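Putative uronate isomerase (PDB 4NAR) is of uncertain function but may act as a lactate racemase. Local coordinates at residues Ser119-Gly124 / Arg200-Arg205; Ile145-Gly150 / Met209-Ile214. All blocks are in the same frame, centred on the assembly; numbering follows the deposited sequence.

Interaction 1: Ser119-Gly124 / Arg200-Arg205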
ATOM      1  N   SER A 119      20.649  10.846   1.372  1.00 35.39           N
ATOM      2  CA  SER A 119      21.605  10.523   0.318  1.00 33.22           C
ATOM      3  C   SER A 119      21.953   9.026   0.315  1.00 28.38           C
ATOM      4  O   SER A 119      21.968   8.392  -0.726  1.00 31.08           O
ATOM      5  CB  SER A 119      22.866  11.378   0.485  1.00 26.43           C
ATOM      6  OG  SER A 119      23.831  11.067  -0.506  1.00 35.49           O
ATOM      7  N   GLU A 120      22.209   8.466   1.488  1.00 33.31           N
ATOM      8  CA  GLU A 120      22.586   7.059   1.604  1.00 41.67           C
ATOM      9  C   GLU A 120      21.471   6.082   1.206  1.00 41.06           C
ATOM     10  O   GLU A 120      21.747   5.014   0.664  1.00 35.04           O
ATOM     11  CB  GLU A 120      23.056   6.758   3.029  1.00 52.14           C
ATOM     12  CG  GLU A 120      24.300   5.891   3.089  1.00 65.26           C
ATOM     13  CD  GLU A 120      24.060   4.581   3.814  1.00 77.28           C
ATOM     14  OE1 GLU A 120      23.983   4.604   5.066  1.00 81.35           O
ATOM     15  OE2 GLU A 120      23.943   3.532   3.130  1.00 79.46           O
HETATM   16  N   MSE A 121      20.220   6.435   1.495  1.00 33.04           N
HETATM   17  CA  MSE A 121      19.086   5.615   1.064  1.00 35.31           C
HETATM   18  C   MSE A 121      18.833   5.736  -0.447  1.00 38.87           C
HETATM   19  O   MSE A 121      18.266   4.827  -1.071  1.00 24.38           O
HETATM   20  CB  MSE A 121      17.809   6.027   1.810  1.00 37.68           C
HETATM   21  CG  MSE A 121      17.833   5.810   3.313  1.00 38.95           C
HETATM   22 SE   MSE A 121      18.137   3.958   3.794  0.45 25.50          SE
HETATM   23  CE  MSE A 121      19.969   4.150   4.501  1.00 27.86           C
ATOM     24  N   THR A 122      19.226   6.871  -1.031  1.00 43.85           N
ATOM     25  CA  THR A 122      18.915   7.127  -2.441  1.00 45.86           C
ATOM     26  C   THR A 122      20.134   7.186  -3.369  1.00 45.22           C
ATOM     27  O   THR A 122      20.065   7.814  -4.438  1.00 42.70           O
ATOM     28  CB  THR A 122      18.064   8.418  -2.643  1.00 37.93           C
ATOM     29  OG1 THR A 122      18.766   9.559  -2.125  1.00 47.18           O
ATOM     30  CG2 THR A 122      16.713   8.292  -1.954  1.00 37.57           C
ATOM     31  N   GLU A 123      21.229   6.533  -2.971  1.00 41.34           N
ATOM     32  CA  GLU A 123      22.463   6.549  -3.763  1.00 44.55           C
ATOM     33  C   GLU A 123      22.909   7.982  -4.111  1.00 48.80           C
ATOM     34  O   GLU A 123      23.426   8.234  -5.205  1.00 46.51           O
ATOM     35  CB  GLU A 123      22.275   5.746  -5.055  1.00 47.33           C
ATOM     36  CG  GLU A 123      21.790   4.315  -4.845  1.00 58.77           C
ATOM     37  CD  GLU A 123      21.353   3.623  -6.145  1.00 70.42           C
ATOM     38  OE1 GLU A 123      21.501   4.224  -7.240  1.00 78.19           O
ATOM     39  OE2 GLU A 123      20.856   2.473  -6.069  1.00 70.29           O
ATOM     40  N   GLY A 124      22.676   8.920  -3.194  1.00 50.09           N
ATOM     41  CA  GLY A 124      23.009  10.313  -3.425  1.00 48.07           C
ATOM     42  C   GLY A 124      22.094  11.038  -4.403  1.00 52.81           C
ATOM     43  O   GLY A 124      22.326  12.216  -4.705  1.00 54.63           O
ATOM     44  N   ARG A 200      11.727   0.973   4.330  1.00 14.65           N
ATOM     45  CA  ARG A 200      11.415   0.598   5.696  1.00 16.70           C
ATOM     46  C   ARG A 200      12.363   1.365   6.680  1.00 17.28           C
ATOM     47  O   ARG A 200      11.929   1.864   7.729  1.00 19.37           O
ATOM     48  CB  ARG A 200      11.522  -0.931   5.791  1.00 17.91           C
ATOM     49  CG  ARG A 200      10.461  -1.649   6.606  1.00 21.32           C
ATOM     50  CD  ARG A 200       9.042  -1.631   5.996  1.00 19.16           C
ATOM     51  NE  ARG A 200       8.107  -1.241   7.048  1.00 18.07           N
ATOM     52  CZ  ARG A 200       6.788  -1.430   7.068  1.00 22.77           C
ATOM     53  NH1 ARG A 200       6.134  -2.040   6.082  1.00 19.01           N
ATOM     54  NH2 ARG A 200       6.114  -0.980   8.121  1.00 22.99           N
ATOM     55  N   LYS A 201      13.639   1.516   6.321  1.00 23.81           N
ATOM     56  CA  LYS A 201      14.556   2.355   7.118  1.00 24.00           C
ATOM     57  C   LYS A 201      14.120   3.820   7.208  1.00 24.53           C
ATOM     58  O   LYS A 201      14.150   4.419   8.293  1.00 20.90           O
ATOM     59  CB  LYS A 201      15.978   2.304   6.561  1.00 20.31           C
ATOM     60  CG  LYS A 201      16.730   1.014   6.874  1.00 19.37           C
ATOM     61  CD  LYS A 201      18.081   0.988   6.140  1.00 19.89           C
ATOM     62  CE  LYS A 201      18.960  -0.154   6.638  1.00 25.22           C
ATOM     63  NZ  LYS A 201      18.356  -1.458   6.262  1.00 32.88           N
ATOM     64  N   ILE A 202      13.746   4.396   6.064  1.00 20.40           N
ATOM     65  CA  ILE A 202      13.267   5.779   5.998  1.00 21.63           C
ATOM     66  C   ILE A 202      11.990   5.958   6.835  1.00 23.53           C
ATOM     67  O   ILE A 202      11.854   6.914   7.617  1.00 18.24           O
ATOM     68  CB  ILE A 202      12.959   6.190   4.536  1.00 23.47           C
ATOM     69  CG1 ILE A 202      14.255   6.290   3.726  1.00 27.00           C
ATOM     70  CG2 ILE A 202      12.221   7.519   4.486  1.00 18.06           C
ATOM     71  CD1 ILE A 202      14.018   6.518   2.238  1.00 26.55           C
ATOM     72  N   ILE A 203      11.064   5.022   6.660  1.00 17.06           N
ATOM     73  CA  ILE A 203       9.789   5.052   7.356  1.00 19.21           C
ATOM     74  C   ILE A 203       9.983   5.001   8.866  1.00 16.56           C
ATOM     75  O   ILE A 203       9.345   5.770   9.603  1.00 14.99           O
ATOM     76  CB  ILE A 203       8.870   3.884   6.885  1.00 19.30           C
ATOM     77  CG1 ILE A 203       8.276   4.210   5.510  1.00 17.25           C
ATOM     78  CG2 ILE A 203       7.758   3.596   7.908  1.00 11.15           C
ATOM     79  CD1 ILE A 203       7.503   3.054   4.898  1.00 24.12           C
ATOM     80  N   ASN A 204      10.854   4.095   9.321  1.00 15.16           N
ATOM     81  CA  ASN A 204      11.102   3.933  10.752  1.00 13.80           C
ATOM     82  C   ASN A 204      11.799   5.155  11.338  1.00 18.49           C
ATOM     83  O   ASN A 204      11.462   5.612  12.436  1.00 23.53           O
ATOM     84  CB  ASN A 204      11.939   2.689  11.033  1.00 18.47           C
ATOM     85  CG  ASN A 204      11.186   1.384  10.744  1.00 20.97           C
ATOM     86  OD1 ASN A 204       9.968   1.381  10.459  1.00 13.29           O
ATOM     87  ND2 ASN A 204      11.916   0.258  10.834  1.00 13.13           N
ATOM     88  N   ARG A 205      12.763   5.689  10.594  1.00 18.63           N
ATOM     89  CA  ARG A 205      13.529   6.843  11.065  1.00 16.45           C
ATOM     90  C   ARG A 205      12.619   8.049  11.250  1.00 17.62           C
ATOM     91  O   ARG A 205      12.656   8.711  12.288  1.00 21.07           O
ATOM     92  CB  ARG A 205      14.687   7.155  10.108  1.00 22.41           C
ATOM     93  CG  ARG A 205      15.461   8.437  10.421  1.00 40.30           C
ATOM     94  CD  ARG A 205      16.075   8.433  11.818  1.00 57.35           C
ATOM     95  NE  ARG A 205      16.865   9.643  12.084  1.00 71.36           N
ATOM     96  CZ  ARG A 205      16.538  10.569  12.990  1.00 77.31           C
ATOM     97  NH1 ARG A 205      15.432  10.422  13.731  1.00 74.62           N
ATOM     98  NH2 ARG A 205      17.315  11.640  13.163  1.00 74.74           N
TER
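Met121, present as selenomethionine, leans from the last turn of helix 115-121 onto the flank of helix 198-213, where Ile202 and Lys201 receive it in two different ways. The closest approach is between Met121 CG and Ile202 CG1, 3.6 Å apart. Here the two side chains run past each other in opposite directions: CD1 of Ile202 reaches back as far as Met121 CB (3.8 Å), while the outer part of Met121 carries on toward Lys201. A bend at chi2 of Met121 (-59°) turns the selenium away from Ile202 and across the aliphatic chain of Lys201, which it meets at about a right angle. SE lies 3.8 Å from Lys201 CD and 3.9 Å from Lys201 CB, and the terminal methyl CE reaches the same CD at 4.0 Å. The lysine stays extended until its last torsion, where a turn (chi4 67°) takes NZ away to a salt bridge with Asp196; its methylenes thus serve the apolar contact and its charge is paired with another residue. Ile202 is buried and also touches Thr178 and Ala182 of helix 173-186, as well as Leu113 and Phe117. Replacing Ile202 with an alanine would probably open a gap beside CB and CG of Met121 and leave Lys201 as its remaining neighbour across this pair of segments, with the selenomethionine freer to turn. Just beyond Met121 the chain leaves the helix at Thr122, whose OG1 is hydrogen-bonded to Val118 O, and Gly124 N bonds back to Ser119 O at 2.6 Å. This is apolar helix-helix packing within an alpha/beta fold, the end of a short helix set against the side of a longer one.

Interaction 2: Ile145-Gly150 / Met209-Ile214. With ACT (acetate ion), chain E.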
ATOM      1  N   ILE A 145      -4.786   6.548  20.463  1.00 17.81           N
ATOM      2  CA  ILE A 145      -4.838   6.467  19.018  1.00 15.96           C
ATOM      3  C   ILE A 145      -4.601   5.019  18.623  1.00 18.21           C
ATOM      4  O   ILE A 145      -3.591   4.417  19.007  1.00 18.70           O
ATOM      5  CB  ILE A 145      -3.778   7.343  18.368  1.00 12.85           C
ATOM      6  CG1 ILE A 145      -3.878   8.771  18.908  1.00 19.13           C
ATOM      7  CG2 ILE A 145      -3.963   7.331  16.854  1.00 15.53           C
ATOM      8  CD1 ILE A 145      -2.963   9.765  18.200  1.00 18.02           C
ATOM      9  N   PHE A 146      -5.536   4.466  17.858  1.00 19.60           N
ATOM     10  CA  PHE A 146      -5.491   3.068  17.468  1.00 15.65           C
ATOM     11  C   PHE A 146      -5.246   3.001  15.985  1.00 15.50           C
ATOM     12  O   PHE A 146      -6.019   3.534  15.197  1.00 22.72           O
ATOM     13  CB  PHE A 146      -6.824   2.410  17.792  1.00 19.31           C
ATOM     14  CG  PHE A 146      -7.234   2.576  19.228  1.00 19.69           C
ATOM     15  CD1 PHE A 146      -8.111   3.581  19.598  1.00 21.67           C
ATOM     16  CD2 PHE A 146      -6.724   1.729  20.215  1.00 19.72           C
ATOM     17  CE1 PHE A 146      -8.491   3.740  20.931  1.00 25.96           C
ATOM     18  CE2 PHE A 146      -7.092   1.884  21.542  1.00 18.07           C
ATOM     19  CZ  PHE A 146      -7.982   2.890  21.902  1.00 20.47           C
ATOM     20  N   PHE A 147      -4.158   2.368  15.596  1.00 17.81           N
ATOM     21  CA  PHE A 147      -3.859   2.225  14.188  1.00 19.15           C
ATOM     22  C   PHE A 147      -4.164   0.774  13.788  1.00 18.55           C
ATOM     23  O   PHE A 147      -3.429  -0.147  14.168  1.00 22.67           O
ATOM     24  CB  PHE A 147      -2.381   2.515  13.923  1.00 11.47           C
ATOM     25  CG  PHE A 147      -1.934   3.913  14.294  1.00 19.45           C
ATOM     26  CD1 PHE A 147      -1.779   4.893  13.311  1.00 16.24           C
ATOM     27  CD2 PHE A 147      -1.622   4.240  15.624  1.00 20.80           C
ATOM     28  CE1 PHE A 147      -1.335   6.189  13.647  1.00 16.84           C
ATOM     29  CE2 PHE A 147      -1.182   5.522  15.967  1.00 13.39           C
ATOM     30  CZ  PHE A 147      -1.031   6.495  14.978  1.00 16.15           C
ATOM     31  N   ILE A 148      -5.242   0.565  13.037  1.00 17.45           N
ATOM     32  CA  ILE A 148      -5.566  -0.770  12.542  1.00 17.00           C
ATOM     33  C   ILE A 148      -4.912  -0.914  11.167  1.00 18.13           C
ATOM     34  O   ILE A 148      -5.386  -0.363  10.159  1.00 16.35           O
ATOM     35  CB  ILE A 148      -7.093  -0.990  12.432  1.00 17.00           C
ATOM     36  CG1 ILE A 148      -7.781  -0.596  13.746  1.00 21.08           C
ATOM     37  CG2 ILE A 148      -7.398  -2.438  12.060  1.00 24.00           C
ATOM     38  CD1 ILE A 148      -9.305  -0.607  13.679  1.00 22.19           C
ATOM     39  N   ASN A 149      -3.801  -1.635  11.120  1.00 18.89           N
ATOM     40  CA  ASN A 149      -3.058  -1.769   9.870  1.00 17.36           C
ATOM     41  C   ASN A 149      -3.036  -3.235   9.423  1.00 12.62           C
ATOM     42  O   ASN A 149      -3.464  -4.116  10.166  1.00 17.76           O
ATOM     43  CB  ASN A 149      -1.641  -1.214  10.062  1.00 17.28           C
ATOM     44  CG  ASN A 149      -0.936  -1.818  11.286  1.00 19.57           C
ATOM     45  OD1 ASN A 149      -0.131  -2.743  11.147  1.00 21.28           O
ATOM     46  ND2 ASN A 149      -1.231  -1.285  12.489  1.00 16.38           N
ATOM     47  N   GLY A 150      -2.543  -3.506   8.223  1.00 20.52           N
ATOM     48  CA  GLY A 150      -2.535  -4.866   7.716  1.00 22.42           C
ATOM     49  C   GLY A 150      -1.259  -5.192   6.965  1.00 24.98           C
ATOM     50  O   GLY A 150      -0.705  -4.330   6.241  1.00 17.22           O
HETATM   51  N   MSE A 209      10.449  10.447  15.104  1.00 25.47           N
HETATM   52  CA  MSE A 209      10.194  11.854  15.408  1.00 33.15           C
HETATM   53  C   MSE A 209       8.694  12.125  15.590  1.00 32.17           C
HETATM   54  O   MSE A 209       8.290  13.009  16.357  1.00 23.44           O
HETATM   55  CB  MSE A 209      10.767  12.742  14.303  1.00 35.39           C
HETATM   56  CG  MSE A 209      12.209  13.183  14.532  1.00 40.79           C
HETATM   57 SE   MSE A 209      12.881  14.060  12.919  0.34 34.74          SE
HETATM   58  CE  MSE A 209      13.082  12.458  11.825  1.00 40.49           C
ATOM     59  N   ILE A 210       7.879  11.354  14.874  1.00 27.43           N
ATOM     60  CA  ILE A 210       6.431  11.465  14.972  1.00 21.43           C
ATOM     61  C   ILE A 210       5.950  10.973  16.333  1.00 18.56           C
ATOM     62  O   ILE A 210       5.250  11.703  17.045  1.00 22.45           O
ATOM     63  CB  ILE A 210       5.735  10.678  13.824  1.00 23.79           C
ATOM     64  CG1 ILE A 210       6.074  11.319  12.473  1.00 19.95           C
ATOM     65  CG2 ILE A 210       4.215  10.583  14.037  1.00 15.33           C
ATOM     66  CD1 ILE A 210       5.502  10.590  11.281  1.00 15.07           C
ATOM     67  N   PHE A 211       6.320   9.747  16.706  1.00 15.78           N
ATOM     68  CA  PHE A 211       5.815   9.178  17.958  1.00 16.62           C
ATOM     69  C   PHE A 211       6.288   9.907  19.205  1.00 25.68           C
ATOM     70  O   PHE A 211       5.628   9.875  20.256  1.00 31.68           O
ATOM     71  CB  PHE A 211       6.090   7.687  18.040  1.00 16.36           C
ATOM     72  CG  PHE A 211       5.116   6.877  17.253  1.00 20.33           C
ATOM     73  CD1 PHE A 211       4.102   6.181  17.891  1.00 26.90           C
ATOM     74  CD2 PHE A 211       5.183   6.857  15.860  1.00 17.08           C
ATOM     75  CE1 PHE A 211       3.181   5.442  17.147  1.00 33.69           C
ATOM     76  CE2 PHE A 211       4.279   6.149  15.118  1.00 16.35           C
ATOM     77  CZ  PHE A 211       3.271   5.433  15.752  1.00 29.63           C
ATOM     78  N   GLU A 212       7.424  10.577  19.072  1.00 32.31           N
ATOM     79  CA  GLU A 212       7.915  11.475  20.102  1.00 32.51           C
ATOM     80  C   GLU A 212       6.899  12.583  20.404  1.00 32.44           C
ATOM     81  O   GLU A 212       6.647  12.900  21.566  1.00 35.69           O
ATOM     82  CB  GLU A 212       9.223  12.104  19.641  1.00 43.25           C
ATOM     83  CG  GLU A 212      10.400  11.851  20.569  1.00 55.88           C
ATOM     84  CD  GLU A 212      11.352  13.033  20.603  1.00 61.24           C
ATOM     85  OE1 GLU A 212      11.589  13.643  19.530  1.00 68.49           O
ATOM     86  OE2 GLU A 212      11.836  13.370  21.704  1.00 58.80           O
ATOM     87  N   LYS A 213       6.318  13.178  19.361  1.00 27.60           N
ATOM     88  CA  LYS A 213       5.417  14.313  19.561  1.00 26.10           C
ATOM     89  C   LYS A 213       3.966  13.916  19.910  1.00 24.72           C
ATOM     90  O   LYS A 213       3.200  14.738  20.424  1.00 28.88           O
ATOM     91  CB  LYS A 213       5.462  15.258  18.358  1.00 34.93           C
ATOM     92  CG  LYS A 213       6.793  16.007  18.212  1.00 53.87           C
ATOM     93  CD  LYS A 213       7.075  16.884  19.442  1.00 64.98           C
ATOM     94  CE  LYS A 213       8.468  16.594  20.033  1.00 66.19           C
ATOM     95  NZ  LYS A 213       8.501  16.772  21.524  1.00 61.99           N
ATOM     96  N   ILE A 214       3.592  12.665  19.645  1.00 25.23           N
ATOM     97  CA  ILE A 214       2.268  12.167  20.039  1.00 21.88           C
ATOM     98  C   ILE A 214       2.178  12.005  21.549  1.00 22.11           C
ATOM     99  O   ILE A 214       2.972  11.273  22.137  1.00 31.31           O
ATOM    100  CB  ILE A 214       1.960  10.795  19.409  1.00 22.27           C
ATOM    101  CG1 ILE A 214       1.838  10.926  17.891  1.00 18.34           C
ATOM    102  CG2 ILE A 214       0.697  10.171  20.040  1.00 16.73           C
ATOM    103  CD1 ILE A 214       1.802   9.590  17.189  1.00 24.69           C
TER
HETATM  104  C   ACT E 504      -1.067  -0.179   5.815  1.00 20.89           C
HETATM  105  O   ACT E 504      -0.015  -0.561   5.273  1.00 31.92           O
HETATM  106  OXT ACT E 504      -1.480  -0.930   6.716  1.00 16.88           O
HETATM  107  CH3 ACT E 504      -1.763   1.087   5.393  1.00 37.02           C
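Strand 144-150 begins a long beta-alpha-beta crossover whose last helix, 198-213, leads into strand 217-227, which lies parallel beside 144-150; Ile145 and Phe147 face the helix, and Ile214 and Phe211 answer them. CD1 of Ile145 meets the branch methyl CG2 of Ile214 at 4.1 Å, the two side chains crossing at a slant. With CG1 beside the backbone N (chi1 -66°) and CG2 anti to it, Ile214 offers that methyl to the strand and its other arm to Phe211: CD1 sits 4.1 Å above the plane of the Phe211 ring, over its centre. Phe211 CZ comes obliquely to Phe147 CE2 at 4.5 Å, a loose touch, and Phe245 meets both rings, that of Phe147 edge-to-face. Farther along the strand the character changes. Gly150 N gives an acetate OXT a nearly straight hydrogen bond (3.2 Å, 170°), and Arg41 and Gly161 N also bind this ion, probably from the crystallisation liquor. Buried Asn149 is anchored by OD1 to Gly162 N and by ND2 to Thr220 OG1. Helix and strand are therefore joined by dispersion and exclusion of water, while directional polar bonds gather where the strand ends and can receive an anion.

How the interactions relate
Both interactions use helix 198-213: interaction 1 takes an earlier turn and interaction 2 the later part, with their centres about 20 Å apart. Their segments alternate along the chain, and the one helix packs on two separate earlier elements, helix 115-121 and the central strand 144-150. The two contacts do not touch directly, but the loop at 161-163 runs close to 200-205 and to both segments of interaction 2. Leu163 meets Ile203 and Asn204 as well as Phe211, and Gly161 takes a hydrogen bond from Arg200 through its O while its N binds the acetate. The anion site lies at the Gly150 end of strand 144-150, away from the apolar contact of interaction 2, and is linked to 200-205 through this loop.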